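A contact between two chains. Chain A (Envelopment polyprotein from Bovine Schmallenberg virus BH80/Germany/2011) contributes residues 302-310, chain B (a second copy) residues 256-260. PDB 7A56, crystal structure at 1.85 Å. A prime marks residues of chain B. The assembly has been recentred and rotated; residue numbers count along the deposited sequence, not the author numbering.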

# COMPACT_ATOMS: atom_id res chain seq x y z
N ASN A 302 13.68 3.39 -26.63
CA ASN A 302 14.23 2.66 -25.47
C ASN A 302 14.48 3.67 -24.37
O ASN A 302 15.26 4.60 -24.54
N SER A 303 13.84 3.49 -23.23
CA SER A 303 13.95 4.44 -22.13
C SER A 303 14.80 3.88 -20.98
O SER A 303 14.51 4.12 -19.81
N TYR A 304 15.89 3.17 -21.32
CA TYR A 304 16.79 2.53 -20.35
C TYR A 304 17.38 3.51 -19.35
O TYR A 304 17.67 3.15 -18.19
N GLN A 305 17.57 4.76 -19.77
CA GLN A 305 18.10 5.74 -18.85
C GLN A 305 17.23 5.88 -17.60
O GLN A 305 17.75 6.27 -16.55
N SER A 306 15.94 5.54 -17.69
CA SER A 306 15.06 5.48 -16.52
C SER A 306 15.49 4.40 -15.54
O SER A 306 15.41 4.57 -14.31
N CYS A 307 15.88 3.24 -16.07
CA CYS A 307 16.42 2.20 -15.18
C CYS A 307 17.58 2.74 -14.37
O CYS A 307 17.70 2.45 -13.18
N LEU A 308 18.44 3.53 -15.00
CA LEU A 308 19.56 4.03 -14.19
C LEU A 308 19.13 4.90 -13.01
O LEU A 308 19.91 5.04 -12.05
N LEU A 309 17.94 5.49 -13.03
CA LEU A 309 17.48 6.33 -11.93
C LEU A 309 16.61 5.58 -10.92
O LEU A 309 16.02 6.21 -10.05
N LEU A 310 16.44 4.27 -11.07
CA LEU A 310 15.68 3.53 -10.07
C LEU A 310 16.42 3.56 -8.74
O LEU A 310 17.66 3.53 -8.71
N ASP B 256 7.93 9.60 -12.96
CA ASP B 256 9.15 9.88 -12.22
C ASP B 256 10.13 10.68 -13.11
O ASP B 256 10.00 10.74 -14.35
N LEU B 257 11.09 11.35 -12.47
CA LEU B 257 12.08 12.14 -13.20
C LEU B 257 12.80 11.25 -14.22
O LEU B 257 13.24 10.14 -13.89
N GLY B 258 12.87 11.73 -15.49
CA GLY B 258 13.50 10.99 -16.57
C GLY B 258 12.58 10.09 -17.38
O GLY B 258 12.99 9.61 -18.44
N SER B 259 11.39 9.80 -16.90
CA SER B 259 10.41 8.98 -17.61
C SER B 259 9.51 9.91 -18.41
O SER B 259 9.10 10.97 -17.90
N THR B 260 9.23 9.55 -19.67
CA THR B 260 8.41 10.42 -20.52
C THR B 260 7.19 9.66 -21.05
O THR B 260 6.74 9.85 -22.19

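Contact between a short helical turn of one envelopment polyprotein chain and a tight turn of a second copy. The two stretches bury 198 Å² between them, both sides summed, and their backbones come nearest at Ser306 and Gly258′, whose CA atoms lie 5.7 Å apart. On chain B, Asp256′ to Ser259′ form a type II beta turn, closed by the backbone hydrogen bond from Ser259′ N to Asp256′ O (3.1 Å) and accompanied by a side-chain bond from Leu257′ N to Asp256′ OD1 (2.8 Å); Asp256′ (chi1 t) points its CB toward chain A, but its nearest side-chain approach is OD2 to Leu309 O, 5.4 Å.

Apolar packing centres on Leu309, which points toward chain B with chi1 m and chi2 t and has the largest covered area of any residue here, 45 Å². Its CD1 rests against the turn backbone, 3.3 Å from Leu257′ O and 4.1 Å from Gly258′ CA. The methyl thus packs on peptide atoms rather than on another side chain: Leu257′ (chi1 t, chi2 p) leaves sideways, and its side chain comes no nearer than Leu257′ CG to Leu309 CD1, 5.2 Å. Gly258′ makes this fit possible. An ideal CB on it would point toward chain A and lie 2.6 Å from Leu309 CD1, a clash. Its backbone angles, phi 91° and psi -15°, call for glycine in their own right, because a CB would also be jammed against the carbonyl O of the preceding residue.

The polar part of the contact gathers around Gly258′ O. On chain A, Ser303 (chi1 t) points toward chain B and Ser306 (chi1 m) sideways; their hydroxyls are joined by a hydrogen bond, Ser303 OG to Ser306 OG, of 3.0 Å, in which either could be the donor. Ser306 OG lies 3.4 Å from Gly258′ O and 3.5 Å from Ser259′ OG, so this one small side chain reaches both the carbonyl and the neighbouring serine. Ser259′ also has chi1 m and points sideways, and its OG is hydrogen-bonded elsewhere in the structure. No clear direct hydrogen bond crosses between the stretches.

Two waters supply clear polar links. Ser303 OG is 4.4 Å from Gly258′ O, too far for a direct bond, and water 1 spans the gap: it lies 2.6 Å from Ser303 OG, donates to Gly258′ O at 3.0 Å and makes a third hydrogen bond to Thr260′ OG1, also at 3.0 Å. Thr260′ (chi1 p) points sideways and has no direct contact with chain A, so this water brings its hydroxyl into the network. Water 2 accepts from Gln305 NE2 at 2.9 Å and donates to Gly258′ O at 2.7 Å. Gln305 leaves its backbone sideways, but chi1 p and a chi2 of -97°, between wells, accompany an end that comes nearer to chain B. Both waters therefore donate to the same carbonyl, tying the turn to two side chains of chain A.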

# COMPACT_ATOMS: atom_id res chain seq x y z
CB ASN A 302 15.54 1.92 -25.79
CG ASN A 302 16.00 0.97 -24.63
OD1 ASN A 302 15.46 1.02 -23.49
ND2 ASN A 302 16.95 0.09 -24.93
CB SER A 303 12.55 4.85 -21.66
OG SER A 303 12.65 5.93 -20.74
CB TYR A 304 17.93 1.83 -21.11
CG TYR A 304 19.01 1.33 -20.20
CD1 TYR A 304 18.74 0.29 -19.32
CD2 TYR A 304 20.28 1.95 -20.16
CE1 TYR A 304 19.72 -0.18 -18.43
CE2 TYR A 304 21.27 1.49 -19.29
CZ TYR A 304 20.96 0.42 -18.40
OH TYR A 304 21.88 -0.08 -17.46
CB GLN A 305 18.24 7.08 -19.54
CG GLN A 305 16.91 7.66 -19.96
CD GLN A 305 16.53 7.38 -21.42
OE1 GLN A 305 17.03 6.44 -22.08
NE2 GLN A 305 15.66 8.22 -21.94
CB SER A 306 13.63 5.23 -16.96
OG SER A 306 13.20 6.29 -17.80
CB CYS A 307 16.87 1.00 -16.00
SG CYS A 307 15.56 0.37 -17.09
CB LEU A 308 20.55 4.81 -15.05
CG LEU A 308 21.18 3.91 -16.09
CD1 LEU A 308 22.06 4.75 -16.98
CD2 LEU A 308 21.96 2.79 -15.43
CB LEU A 309 16.68 7.54 -12.47
CG LEU A 309 17.39 8.38 -13.55
CD1 LEU A 309 16.40 9.23 -14.27
CD2 LEU A 309 18.55 9.22 -13.00
CB LEU A 310 15.48 2.09 -10.49
CG LEU A 310 14.70 1.84 -11.79
CD1 LEU A 310 14.85 0.38 -12.08
CD2 LEU A 310 13.20 2.20 -11.58
CB ASP B 256 9.79 8.55 -11.72
CG ASP B 256 10.66 8.72 -10.47
OD1 ASP B 256 11.17 9.84 -10.16
OD2 ASP B 256 10.84 7.67 -9.81
CB LEU B 257 13.06 12.78 -12.20
CG LEU B 257 14.17 13.66 -12.84
CD1 LEU B 257 13.60 14.90 -13.56
CD2 LEU B 257 15.18 14.11 -11.78
CB SER B 259 9.55 8.16 -16.62
OG SER B 259 10.36 7.20 -15.97
CB THR B 260 9.25 11.00 -21.65
OG1 THR B 260 9.81 9.92 -22.40
CG2 THR B 260 10.42 11.91 -21.10
O HOH W 1 12.10 8.42 -21.09
O HOH W 2 14.89 10.35 -20.21